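Local structure of core protein VP7 (African horsesickness virus, 1AHS) at residues B[14-19]-B[36-41]; B[25-30]-B[46-51]; B[59-64]-B[118-123]; B[82-87]-B[109-114]. The protein forms the surface layer of the viral core as a trimer that binds the structural protein VP3, this chain being its top domain. All coordinates share one frame; numbering follows the deposited sequence.

Contact 1 (B[14-19]-B[36-41]); sequences GRYYVP and CMDAGA
Cys36, close to the end of strand 32-37, is met by Tyr16, Tyr17 and Val18 of the loop 14-19, which runs beside one sheet of the jelly-roll beta-sandwich of the VP7 top domain. The packing is tight around the cysteine. Cys36 SG stands anti to the carbonyl carbon (chi1 -73°), where it accepts a hydrogen bond from Tyr17 N over 3.5 Å; the N-H...S angle of 166° shows that the donor points almost straight at the sulfur. Val18 CG2 presses on Cys36 CB at 3.4 Å, closer than two carbons usually come. Tyr16 adds its CD2, 4.0 Å from the same Cys36 CB, and Cys36 SG lies 4.8 Å from the centroid of the Tyr16 ring. With the sulfur 35° off the ring normal, this sulfur-aromatic contact is oblique.

Toward Asp38, itself partly exposed, the contact is looser, with nothing nearer than 3.5 Å. The Tyr16 ring has Met37 O at its edge and reaches its hydroxyl past the backbone, leaving Tyr16 OH at that distance from Asp38 CA. Asp38 N is about as near to that hydroxyl, but the angle is too poor for a hydrogen bond. Arg115 makes a cation-pi contact with the Tyr16 ring, and Arg15, whose CB points away from segment 36-41, bonds to Gly74 O and Ser76 OG of the second subunit. The Asp38 carboxylate instead serves its own type II turn, Asp38 to Ala41: Asp38 OD1 takes the N-H of Ala39 at 2.9 Å, on its anti side.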
loop_
_atom_site.group_PDB
_atom_site.type_symbol
_atom_site.label_atom_id
_atom_site.label_comp_id
_atom_site.label_asym_id
_atom_site.label_seq_id
_atom_site.Cartn_x
_atom_site.Cartn_y
_atom_site.Cartn_z
ATOM N N GLY B 14 6.033 -0.795 -4.812
ATOM C CA GLY B 14 6.888 -1.895 -5.152
ATOM C C GLY B 14 7.128 -2.179 -6.596
ATOM O O GLY B 14 7.708 -3.203 -6.901
ATOM N N ARG B 15 6.687 -1.313 -7.491
ATOM C CA ARG B 15 6.924 -1.534 -8.906
ATOM C C ARG B 15 8.093 -0.662 -9.379
ATOM O O ARG B 15 8.002 0.561 -9.383
ATOM C CB ARG B 15 5.665 -1.238 -9.720
ATOM C CG ARG B 15 5.872 -1.441 -11.242
ATOM C CD ARG B 15 4.553 -1.539 -11.984
ATOM N NE ARG B 15 3.937 -2.830 -11.763
ATOM C CZ ARG B 15 4.083 -3.864 -12.584
ATOM N NH1 ARG B 15 4.826 -3.735 -13.677
ATOM N NH2 ARG B 15 3.468 -5.019 -12.316
ATOM N N TYR B 16 9.185 -1.278 -9.804
ATOM C CA TYR B 16 10.322 -0.494 -10.210
ATOM C C TYR B 16 10.044 0.449 -11.373
ATOM O O TYR B 16 9.509 0.047 -12.403
ATOM C CB TYR B 16 11.485 -1.427 -10.490
ATOM C CG TYR B 16 12.823 -0.748 -10.635
ATOM C CD1 TYR B 16 13.251 -0.324 -11.880
ATOM C CD2 TYR B 16 13.680 -0.570 -9.539
ATOM C CE1 TYR B 16 14.490 0.257 -12.059
ATOM C CE2 TYR B 16 14.944 0.017 -9.708
ATOM C CZ TYR B 16 15.334 0.421 -10.982
ATOM O OH TYR B 16 16.575 0.944 -11.242
ATOM N N TYR B 17 10.372 1.726 -11.184
ATOM C CA TYR B 17 10.174 2.728 -12.210
ATOM C C TYR B 17 11.200 3.858 -12.083
ATOM O O TYR B 17 11.114 4.713 -11.204
ATOM C CB TYR B 17 8.788 3.298 -12.119
ATOM C CG TYR B 17 8.497 4.312 -13.194
ATOM C CD1 TYR B 17 8.505 3.949 -14.525
ATOM C CD2 TYR B 17 8.202 5.636 -12.878
ATOM C CE1 TYR B 17 8.226 4.872 -15.530
ATOM C CE2 TYR B 17 7.917 6.569 -13.871
ATOM C CZ TYR B 17 7.934 6.179 -15.197
ATOM O OH TYR B 17 7.688 7.085 -16.210
ATOM N N VAL B 18 12.179 3.817 -12.976
ATOM C CA VAL B 18 13.291 4.775 -13.091
ATOM C C VAL B 18 13.532 4.956 -14.618
ATOM O O VAL B 18 14.417 4.332 -15.193
ATOM C CB VAL B 18 14.568 4.174 -12.476
ATOM C CG1 VAL B 18 15.720 5.080 -12.712
ATOM C CG2 VAL B 18 14.387 3.929 -11.012
ATOM N N PRO B 19 12.710 5.780 -15.293
ATOM C CA PRO B 19 12.780 6.054 -16.730
ATOM C C PRO B 19 14.065 6.725 -17.266
ATOM O O PRO B 19 14.483 6.468 -18.404
ATOM C CB PRO B 19 11.545 6.921 -16.960
ATOM C CG PRO B 19 11.474 7.709 -15.711
ATOM C CD PRO B 19 11.708 6.658 -14.668
ATOM N N CYS B 36 13.292 4.221 -5.957
ATOM C CA CYS B 36 13.747 3.101 -6.740
ATOM C C CYS B 36 15.188 3.374 -7.031
ATOM O O CYS B 36 15.501 4.448 -7.500
ATOM C CB CYS B 36 12.967 3.029 -8.055
ATOM S SG CYS B 36 11.256 2.474 -7.877
ATOM N N MET B 37 16.071 2.409 -6.819
ATOM C CA MET B 37 17.494 2.645 -7.055
ATOM C C MET B 37 18.206 1.591 -7.862
ATOM O O MET B 37 18.152 0.408 -7.534
ATOM C CB MET B 37 18.226 2.762 -5.719
ATOM C CG MET B 37 17.703 3.825 -4.816
ATOM S SD MET B 37 18.697 3.952 -3.431
ATOM C CE MET B 37 19.995 4.966 -4.216
ATOM N N ASP B 38 18.894 2.014 -8.900
ATOM C CA ASP B 38 19.672 1.098 -9.702
ATOM C C ASP B 38 20.843 0.582 -8.862
ATOM O O ASP B 38 21.074 1.015 -7.729
ATOM C CB ASP B 38 20.263 1.806 -10.893
ATOM C CG ASP B 38 20.235 0.967 -12.137
ATOM O OD1 ASP B 38 20.373 -0.298 -12.075
ATOM O OD2 ASP B 38 20.038 1.596 -13.201
ATOM N N ALA B 39 21.586 -0.349 -9.437
ATOM C CA ALA B 39 22.734 -0.961 -8.789
ATOM C C ALA B 39 23.883 0.043 -8.627
ATOM O O ALA B 39 24.197 0.802 -9.556
ATOM C CB ALA B 39 23.197 -2.135 -9.609
ATOM N N GLY B 40 24.499 0.039 -7.450
ATOM C CA GLY B 40 25.608 0.930 -7.176
ATOM C C GLY B 40 25.259 2.408 -7.173
ATOM O O GLY B 40 26.168 3.273 -7.325
ATOM N N ALA B 41 23.974 2.710 -6.930
ATOM C CA ALA B 41 23.497 4.087 -6.930
ATOM C C ALA B 41 23.432 4.783 -5.582
ATOM O O ALA B 41 23.305 4.149 -4.523
ATOM C CB ALA B 41 22.163 4.186 -7.643
#

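Contact 2 (B[25-30]-B[46-51]); sequences GGYINS and NALLAP
The ring of Tyr27 has the carbonyl oxygen of Leu48 at its edge, close to the ring plane, while Leu48 CD2 stands off that plane near the hydroxyl end rather than above the ring centre. The distances bear this out: Leu48 CD2 is 3.5 Å from Tyr27 CZ but 4.1 Å from Tyr27 CE2. The ring of Tyr4 also meets Tyr27, with the two planes about 35° apart.

One hydrogen bond joins the segments, from Tyr27 OH to Leu48 O at 2.8 Å. The C=O...O angle is 130° and the hydroxyl lies in the carbonyl plane, so the bond uses a lone pair of the oxygen in good geometry. The two side chains run alongside each other in opposing senses, which brings the phenol tip to the helix backbone and the leucine methyl back toward strand 23-27. There Leu48 CD2 comes within 4.0 Å of Gly26 N and 4.2 Å of Gly25 C, the glycines presenting bare backbone to it. In Leu48, chi1 of -162° sets CG anti to the backbone N, and chi2 of -108° then places CD2.

Segment 46-49 is a single helical turn, closed by the bond from Ala50 N to Asn46 O at 3.0 Å. Two of its carbonyls, Leu48 O and Leu49 O, accept from the hydroxyls of Tyr27 and Tyr4. The short helix sits beside strand 23-27, outermost within this chain in the five-stranded sheet of the jelly-roll sandwich; Leu48 also touches Ala33 of the adjoining strand 32-37, while Asn46, Leu49 and Ala50 pack on Trp100 of strand 98-100.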
loop_
_atom_site.group_PDB
_atom_site.type_symbol
_atom_site.label_atom_id
_atom_site.label_comp_id
_atom_site.label_asym_id
_atom_site.label_seq_id
_atom_site.Cartn_x
_atom_site.Cartn_y
_atom_site.Cartn_z
ATOM N N GLY B 25 12.039 8.756 -7.105
ATOM C CA GLY B 25 11.165 8.641 -5.955
ATOM C C GLY B 25 9.770 9.069 -6.365
ATOM O O GLY B 25 9.562 9.739 -7.400
ATOM N N GLY B 26 8.808 8.654 -5.555
ATOM C CA GLY B 26 7.412 8.967 -5.807
ATOM C C GLY B 26 6.628 8.667 -4.563
ATOM O O GLY B 26 7.142 8.025 -3.649
ATOM N N TYR B 27 5.379 9.086 -4.519
ATOM C CA TYR B 27 4.609 8.849 -3.324
ATOM C C TYR B 27 3.700 7.694 -3.490
ATOM O O TYR B 27 3.261 7.411 -4.597
ATOM C CB TYR B 27 3.825 10.096 -3.011
ATOM C CG TYR B 27 4.750 11.269 -2.840
ATOM C CD1 TYR B 27 5.480 11.430 -1.665
ATOM C CD2 TYR B 27 4.902 12.218 -3.849
ATOM C CE1 TYR B 27 6.329 12.502 -1.493
ATOM C CE2 TYR B 27 5.761 13.312 -3.685
ATOM C CZ TYR B 27 6.462 13.442 -2.502
ATOM O OH TYR B 27 7.266 14.531 -2.304
ATOM N N ILE B 28 3.449 7.009 -2.388
ATOM C CA ILE B 28 2.549 5.865 -2.365
ATOM C C ILE B 28 1.200 6.313 -1.769
ATOM O O ILE B 28 0.127 5.899 -2.217
ATOM C CB ILE B 28 3.141 4.741 -1.518
ATOM C CG1 ILE B 28 4.442 4.252 -2.147
ATOM C CG2 ILE B 28 2.207 3.600 -1.422
ATOM C CD1 ILE B 28 4.438 4.162 -3.648
ATOM N N ASN B 29 1.266 7.188 -0.770
ATOM C CA ASN B 29 0.086 7.702 -0.102
ATOM C C ASN B 29 0.536 8.852 0.803
ATOM O O ASN B 29 1.660 9.286 0.693
ATOM C CB ASN B 29 -0.640 6.580 0.666
ATOM C CG ASN B 29 0.079 6.130 1.945
ATOM O OD1 ASN B 29 0.780 6.898 2.586
ATOM N ND2 ASN B 29 -0.175 4.896 2.359
ATOM N N SER B 30 -0.335 9.351 1.670
ATOM C CA SER B 30 -0.009 10.453 2.581
ATOM C C SER B 30 1.208 10.327 3.431
ATOM O O SER B 30 1.735 11.350 3.852
ATOM C CB SER B 30 -1.131 10.676 3.565
ATOM O OG SER B 30 -2.196 11.156 2.829
ATOM N N ASN B 46 16.103 14.767 -0.073
ATOM C CA ASN B 46 15.466 15.861 0.655
ATOM C C ASN B 46 14.188 16.346 -0.025
ATOM O O ASN B 46 13.139 16.305 0.569
ATOM C CB ASN B 46 16.438 17.027 0.833
ATOM C CG ASN B 46 17.427 16.778 1.920
ATOM O OD1 ASN B 46 18.370 16.002 1.748
ATOM N ND2 ASN B 46 17.202 17.390 3.071
ATOM N N ALA B 47 14.280 16.756 -1.283
ATOM C CA ALA B 47 13.137 17.258 -2.035
ATOM C C ALA B 47 11.923 16.364 -1.994
ATOM O O ALA B 47 10.798 16.836 -2.127
ATOM C CB ALA B 47 13.533 17.475 -3.480
ATOM N N LEU B 48 12.164 15.074 -1.812
ATOM C CA LEU B 48 11.106 14.087 -1.792
ATOM C C LEU B 48 10.460 13.937 -0.423
ATOM O O LEU B 48 9.239 13.958 -0.331
ATOM C CB LEU B 48 11.695 12.760 -2.281
ATOM C CG LEU B 48 10.930 11.522 -2.792
ATOM C CD1 LEU B 48 10.961 10.375 -1.799
ATOM C CD2 LEU B 48 9.544 11.859 -3.243
ATOM N N LEU B 49 11.263 13.826 0.643
ATOM C CA LEU B 49 10.730 13.631 1.993
ATOM C C LEU B 49 10.221 14.851 2.687
ATOM O O LEU B 49 9.451 14.761 3.620
ATOM C CB LEU B 49 11.770 13.013 2.892
ATOM C CG LEU B 49 12.269 11.631 2.506
ATOM C CD1 LEU B 49 13.046 11.120 3.700
ATOM C CD2 LEU B 49 11.091 10.713 2.189
ATOM N N ALA B 50 10.683 16.003 2.259
ATOM C CA ALA B 50 10.277 17.233 2.851
ATOM C C ALA B 50 8.890 17.654 2.499
ATOM O O ALA B 50 8.535 17.808 1.303
ATOM C CB ALA B 50 11.190 18.290 2.459
ATOM N N PRO B 51 8.099 17.941 3.551
ATOM C CA PRO B 51 6.699 18.400 3.515
ATOM C C PRO B 51 6.810 19.801 2.918
ATOM O O PRO B 51 7.901 20.399 2.975
ATOM C CB PRO B 51 6.321 18.471 5.004
ATOM C CG PRO B 51 7.624 18.751 5.690
ATOM C CD PRO B 51 8.595 17.865 4.941
#

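Contact 3 (B[59-64]-B[118-123]); sequences IYFVWR and LQFEVL
Arg64 and Glu121 meet across two antiparallel neighbours, strands 59-65 and 116-122, on the face that also bears Val62 and Gln119. From CB the arginine chain starts in the crowded position, with CG between the backbone N and the carbonyl carbon (chi1 51°), then bends at chi2 and chi3. NE, the first polar atom, donates to Ala7 O of the third subunit. Beyond CZ, Arg64 NH1 donates to Glu121 OE1 at 3.3 Å in a salt bridge; the N-H...O angle of 142° makes it a rather bent bond. Arg64 NH1 also lies 3.2 Å from Gln119 NE2, but both are donors and they do not bond. NH2 reaches Tyr4 O of the third subunit weakly. One face of the guanidinium carries Val62 CG2, 4.1 Å above its plane and toward the rim. Glu121 OE1 is shared as well, taking the backbone N-H of Ser30 of the third subunit.

The other face is apolar and largely aromatic. Phe120 turns its edge toward the face of Phe61, with centroids 5.8 Å apart and planes at 73°, an offset edge-to-face pair. Phe120 CE1 also rests 3.7 Å from Trp63 CB, and Leu118 CG lies 4.0 Å from Trp63 CE3.

Backbone bonds fix the register: Leu123 N to Tyr60 O is the shortest at 2.8 Å, and Arg64 and Gln119 are an antiparallel hydrogen-bonded pair, with Gln119 N reaching Arg64 O at 3.0 Å. The pairing is that of adjacent antiparallel strands in a jelly-roll sandwich: Phe61, Trp63 and Leu118 pack on strand 84-87 of the other sheet, while Arg64 and Glu121 bond to the third subunit.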
loop_
_atom_site.group_PDB
_atom_site.type_symbol
_atom_site.label_atom_id
_atom_site.label_comp_id
_atom_site.label_asym_id
_atom_site.label_seq_id
_atom_site.Cartn_x
_atom_site.Cartn_y
_atom_site.Cartn_z
ATOM N N ILE B 59 9.976 16.034 11.212
ATOM C CA ILE B 59 9.285 14.850 10.683
ATOM C C ILE B 59 9.903 13.620 11.318
ATOM O O ILE B 59 11.105 13.563 11.426
ATOM C CB ILE B 59 9.544 14.757 9.186
ATOM C CG1 ILE B 59 8.513 15.554 8.451
ATOM C CG2 ILE B 59 9.573 13.347 8.668
ATOM C CD1 ILE B 59 8.644 15.312 6.996
ATOM N N TYR B 60 9.111 12.655 11.763
ATOM C CA TYR B 60 9.662 11.430 12.337
ATOM C C TYR B 60 9.500 10.337 11.276
ATOM O O TYR B 60 8.417 10.200 10.736
ATOM C CB TYR B 60 8.856 11.032 13.568
ATOM C CG TYR B 60 9.292 11.683 14.868
ATOM C CD1 TYR B 60 10.301 11.115 15.636
ATOM C CD2 TYR B 60 8.751 12.894 15.300
ATOM C CE1 TYR B 60 10.778 11.731 16.811
ATOM C CE2 TYR B 60 9.226 13.531 16.482
ATOM C CZ TYR B 60 10.250 12.941 17.228
ATOM O OH TYR B 60 10.777 13.541 18.373
ATOM N N PHE B 61 10.536 9.572 10.947
ATOM C CA PHE B 61 10.381 8.519 9.937
ATOM C C PHE B 61 11.234 7.270 10.124
ATOM O O PHE B 61 12.156 7.291 10.915
ATOM C CB PHE B 61 10.666 9.085 8.570
ATOM C CG PHE B 61 12.121 9.306 8.277
ATOM C CD1 PHE B 61 12.933 8.257 7.876
ATOM C CD2 PHE B 61 12.647 10.598 8.268
ATOM C CE1 PHE B 61 14.231 8.491 7.463
ATOM C CE2 PHE B 61 13.938 10.841 7.860
ATOM C CZ PHE B 61 14.728 9.788 7.455
ATOM N N VAL B 62 10.870 6.171 9.459
ATOM C CA VAL B 62 11.665 4.939 9.476
ATOM C C VAL B 62 11.833 4.564 8.040
ATOM O O VAL B 62 11.012 4.930 7.229
ATOM C CB VAL B 62 10.989 3.713 10.091
ATOM C CG1 VAL B 62 11.018 3.804 11.505
ATOM C CG2 VAL B 62 9.581 3.591 9.689
ATOM N N TRP B 63 12.917 3.879 7.702
ATOM C CA TRP B 63 13.085 3.413 6.335
ATOM C C TRP B 63 13.376 1.910 6.363
ATOM O O TRP B 63 13.676 1.335 7.410
ATOM C CB TRP B 63 14.213 4.155 5.640
ATOM C CG TRP B 63 15.546 3.787 6.129
ATOM C CD1 TRP B 63 16.187 4.277 7.227
ATOM C CD2 TRP B 63 16.421 2.823 5.544
ATOM N NE1 TRP B 63 17.407 3.673 7.360
ATOM C CE2 TRP B 63 17.576 2.774 6.340
ATOM C CE3 TRP B 63 16.335 1.977 4.418
ATOM C CZ2 TRP B 63 18.642 1.914 6.049
ATOM C CZ3 TRP B 63 17.410 1.114 4.130
ATOM C CH2 TRP B 63 18.537 1.096 4.942
ATOM N N ARG B 64 13.131 1.248 5.247
ATOM C CA ARG B 64 13.449 -0.156 5.115
ATOM C C ARG B 64 13.400 -0.566 3.672
ATOM O O ARG B 64 12.783 0.100 2.852
ATOM C CB ARG B 64 12.652 -1.083 6.047
ATOM C CG ARG B 64 11.202 -0.956 6.072
ATOM C CD ARG B 64 10.776 -0.040 7.205
ATOM N NE ARG B 64 9.915 -0.670 8.209
ATOM C CZ ARG B 64 8.618 -0.418 8.335
ATOM N NH1 ARG B 64 8.008 0.441 7.509
ATOM N NH2 ARG B 64 7.951 -0.995 9.310
ATOM N N LEU B 118 13.591 1.484 -1.705
ATOM C CA LEU B 118 13.548 1.817 -0.279
ATOM C C LEU B 118 12.255 2.553 -0.006
ATOM O O LEU B 118 11.855 3.441 -0.781
ATOM C CB LEU B 118 14.686 2.748 0.111
ATOM C CG LEU B 118 16.074 2.222 0.443
ATOM C CD1 LEU B 118 16.553 1.178 -0.525
ATOM C CD2 LEU B 118 16.999 3.392 0.403
ATOM N N GLN B 119 11.646 2.222 1.128
ATOM C CA GLN B 119 10.407 2.824 1.560
ATOM C C GLN B 119 10.657 3.721 2.769
ATOM O O GLN B 119 11.399 3.316 3.652
ATOM C CB GLN B 119 9.449 1.703 1.955
ATOM C CG GLN B 119 8.215 2.195 2.626
ATOM C CD GLN B 119 7.281 1.100 3.079
ATOM O OE1 GLN B 119 6.612 0.470 2.248
ATOM N NE2 GLN B 119 7.169 0.911 4.408
ATOM N N PHE B 120 10.022 4.900 2.826
ATOM C CA PHE B 120 10.143 5.831 3.969
ATOM C C PHE B 120 8.749 6.014 4.460
ATOM O O PHE B 120 7.907 6.381 3.698
ATOM C CB PHE B 120 10.643 7.206 3.525
ATOM C CG PHE B 120 12.054 7.202 3.071
ATOM C CD1 PHE B 120 13.070 7.357 3.974
ATOM C CD2 PHE B 120 12.370 6.929 1.753
ATOM C CE1 PHE B 120 14.397 7.235 3.552
ATOM C CE2 PHE B 120 13.693 6.804 1.318
ATOM C CZ PHE B 120 14.701 6.949 2.217
ATOM N N GLU B 121 8.484 5.780 5.719
ATOM C CA GLU B 121 7.138 5.950 6.179
ATOM C C GLU B 121 7.166 7.001 7.259
ATOM O O GLU B 121 7.862 6.834 8.240
ATOM C CB GLU B 121 6.636 4.645 6.796
ATOM C CG GLU B 121 5.270 4.775 7.465
ATOM C CD GLU B 121 4.765 3.478 8.016
ATOM O OE1 GLU B 121 5.432 2.436 7.803
ATOM O OE2 GLU B 121 3.688 3.486 8.651
ATOM N N VAL B 122 6.441 8.086 7.077
ATOM C CA VAL B 122 6.407 9.129 8.074
ATOM C C VAL B 122 5.473 8.735 9.191
ATOM O O VAL B 122 4.319 8.404 8.975
ATOM C CB VAL B 122 5.981 10.395 7.449
ATOM C CG1 VAL B 122 5.837 11.460 8.464
ATOM C CG2 VAL B 122 6.989 10.772 6.425
ATOM N N LEU B 123 5.949 8.843 10.415
ATOM C CA LEU B 123 5.181 8.395 11.559
ATOM C C LEU B 123 4.240 9.351 12.277
ATOM O O LEU B 123 3.035 9.143 12.310
ATOM C CB LEU B 123 6.105 7.664 12.540
ATOM C CG LEU B 123 6.698 6.352 11.992
ATOM C CD1 LEU B 123 7.503 5.679 13.054
ATOM C CD2 LEU B 123 5.590 5.402 11.588
#

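Contact 4 (B[82-87]-B[109-114]); sequences GTFVTV and GNPGAR
Phe84 O receives the N-H of Gly109 at 2.9 Å, and Phe84 N returns a bond to Gly109 O at 3.0 Å, making Phe84 and Gly109 a hydrogen-bonded antiparallel pair. They join strands 84-87 and 106-110, central neighbours in the four-stranded sheet of the jelly-roll sandwich. Both bonds are fairly straight, the first with an N-H...O angle of 159°. Thr83 CA adds a CA-H...O contact to Gly109 O at 3.3 Å.

Phe84 folds back over its partner. Its CG sits between the backbone N and the carbonyl carbon (chi1 62°), and the ring receives Gly109 CA over one face. That CA is 4.0 Å from the ring centroid and 19° off the normal, a CH-pi contact made to glycine backbone; it lies toward the rim. Farther round the ring, Phe84 CE2 meets Pro111 CD at 4.0 Å.

Past the paired residues the two segments continue as loops that still touch. Pro111 lays its ring against the Gly82 carbonyl, with Pro111 CG 3.2 Å from Gly82 O. Thr83 crosses Asn110, bringing a methyl rather than its hydroxyl to the amide, while Asn110 OD1 bonds to the hydroxyl of Ser116. The amide nitrogen is gripped twice: Asn110 ND2 donates to Asp38 O and, nearly within its own amide plane, to Arg114 O at 3.2 Å.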
loop_
_atom_site.group_PDB
_atom_site.type_symbol
_atom_site.label_atom_id
_atom_site.label_comp_id
_atom_site.label_asym_id
_atom_site.label_seq_id
_atom_site.Cartn_x
_atom_site.Cartn_y
_atom_site.Cartn_z
ATOM N N GLY B 82 23.128 -4.339 1.853
ATOM C CA GLY B 82 23.989 -3.181 2.027
ATOM C C GLY B 82 23.439 -1.805 1.702
ATOM O O GLY B 82 24.216 -0.866 1.529
ATOM N N THR B 83 22.121 -1.690 1.563
ATOM C CA THR B 83 21.499 -0.407 1.305
ATOM C C THR B 83 21.659 0.413 2.598
ATOM O O THR B 83 21.608 -0.163 3.698
ATOM C CB THR B 83 19.996 -0.593 1.016
ATOM O OG1 THR B 83 19.396 -1.357 2.062
ATOM C CG2 THR B 83 19.784 -1.292 -0.285
ATOM N N PHE B 84 21.914 1.722 2.492
ATOM C CA PHE B 84 22.047 2.564 3.703
ATOM C C PHE B 84 21.376 3.922 3.524
ATOM O O PHE B 84 21.113 4.357 2.402
ATOM C CB PHE B 84 23.521 2.755 4.161
ATOM C CG PHE B 84 24.387 3.461 3.159
ATOM C CD1 PHE B 84 24.311 4.836 3.001
ATOM C CD2 PHE B 84 25.211 2.746 2.319
ATOM C CE1 PHE B 84 25.033 5.495 2.014
ATOM C CE2 PHE B 84 25.933 3.384 1.336
ATOM C CZ PHE B 84 25.845 4.767 1.178
ATOM N N VAL B 85 21.119 4.588 4.638
ATOM C CA VAL B 85 20.506 5.897 4.639
ATOM C C VAL B 85 21.296 6.709 5.691
ATOM O O VAL B 85 21.573 6.198 6.782
ATOM C CB VAL B 85 18.989 5.761 5.021
ATOM C CG1 VAL B 85 18.396 7.101 5.390
ATOM C CG2 VAL B 85 18.216 5.174 3.863
ATOM N N THR B 86 21.824 7.872 5.314
ATOM C CA THR B 86 22.499 8.695 6.310
ATOM C C THR B 86 21.704 9.990 6.493
ATOM O O THR B 86 21.132 10.511 5.527
ATOM C CB THR B 86 23.969 9.017 5.944
ATOM O OG1 THR B 86 24.054 9.700 4.693
ATOM C CG2 THR B 86 24.757 7.773 5.859
ATOM N N VAL B 87 21.512 10.408 7.740
ATOM C CA VAL B 87 20.836 11.675 8.006
ATOM C C VAL B 87 21.838 12.589 8.742
ATOM O O VAL B 87 22.235 12.313 9.890
ATOM C CB VAL B 87 19.567 11.523 8.855
ATOM C CG1 VAL B 87 18.934 12.883 9.053
ATOM C CG2 VAL B 87 18.562 10.610 8.178
ATOM N N GLY B 109 21.804 5.190 -0.262
ATOM C CA GLY B 109 22.758 4.485 -1.086
ATOM C C GLY B 109 22.436 3.033 -1.323
ATOM O O GLY B 109 21.932 2.349 -0.440
ATOM N N ASN B 110 22.754 2.572 -2.523
ATOM C CA ASN B 110 22.550 1.175 -2.910
ATOM C C ASN B 110 23.855 0.693 -3.561
ATOM O O ASN B 110 23.957 0.641 -4.787
ATOM C CB ASN B 110 21.375 1.043 -3.894
ATOM C CG ASN B 110 21.086 -0.398 -4.285
ATOM O OD1 ASN B 110 20.995 -1.300 -3.434
ATOM N ND2 ASN B 110 20.911 -0.617 -5.569
ATOM N N PRO B 111 24.900 0.418 -2.746
ATOM C CA PRO B 111 26.174 -0.039 -3.289
ATOM C C PRO B 111 26.115 -1.420 -3.921
ATOM O O PRO B 111 26.895 -1.715 -4.831
ATOM C CB PRO B 111 27.073 -0.018 -2.065
ATOM C CG PRO B 111 26.137 -0.340 -0.943
ATOM C CD PRO B 111 24.983 0.542 -1.278
ATOM N N GLY B 112 25.158 -2.230 -3.454
ATOM C CA GLY B 112 24.946 -3.594 -3.929
ATOM C C GLY B 112 24.906 -3.789 -5.436
ATOM O O GLY B 112 24.879 -2.819 -6.191
ATOM N N ALA B 113 24.840 -5.045 -5.885
ATOM C CA ALA B 113 24.842 -5.331 -7.333
ATOM C C ALA B 113 23.517 -5.543 -8.070
ATOM O O ALA B 113 23.528 -5.987 -9.213
ATOM C CB ALA B 113 25.795 -6.496 -7.645
ATOM N N ARG B 114 22.384 -5.299 -7.422
ATOM C CA ARG B 114 21.119 -5.456 -8.093
ATOM C C ARG B 114 20.256 -4.266 -7.700
ATOM O O ARG B 114 20.660 -3.485 -6.851
ATOM C CB ARG B 114 20.482 -6.796 -7.747
ATOM C CG ARG B 114 20.331 -7.105 -6.307
ATOM C CD ARG B 114 19.620 -8.453 -6.088
ATOM N NE ARG B 114 20.459 -9.449 -5.401
ATOM C CZ ARG B 114 20.288 -9.897 -4.148
ATOM N NH1 ARG B 114 19.300 -9.452 -3.388
ATOM N NH2 ARG B 114 21.138 -10.781 -3.632
#

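How the contacts relate
Contact 3 is the buried core, contact 2 lies at the surface, and contacts 1 and 4 are partly buried. Contacts 1, 2 and 3 all reach the five-stranded sheet, whereas contact 4 belongs to the four-stranded one; Trp63 of contact 3 packing on Val85 of contact 4 brings the two sheets together. Regular backbone pairing dominates 3 and starts 4, while 1 and 2 rely on single bonds, to a thiol and to a helix carbonyl. Asn110 of contact 4 ties the turn of contact 1, and Leu49 in segment 46-51 packs on Phe120. Contacts 1 to 3 touch other subunits; contact 4 touches none.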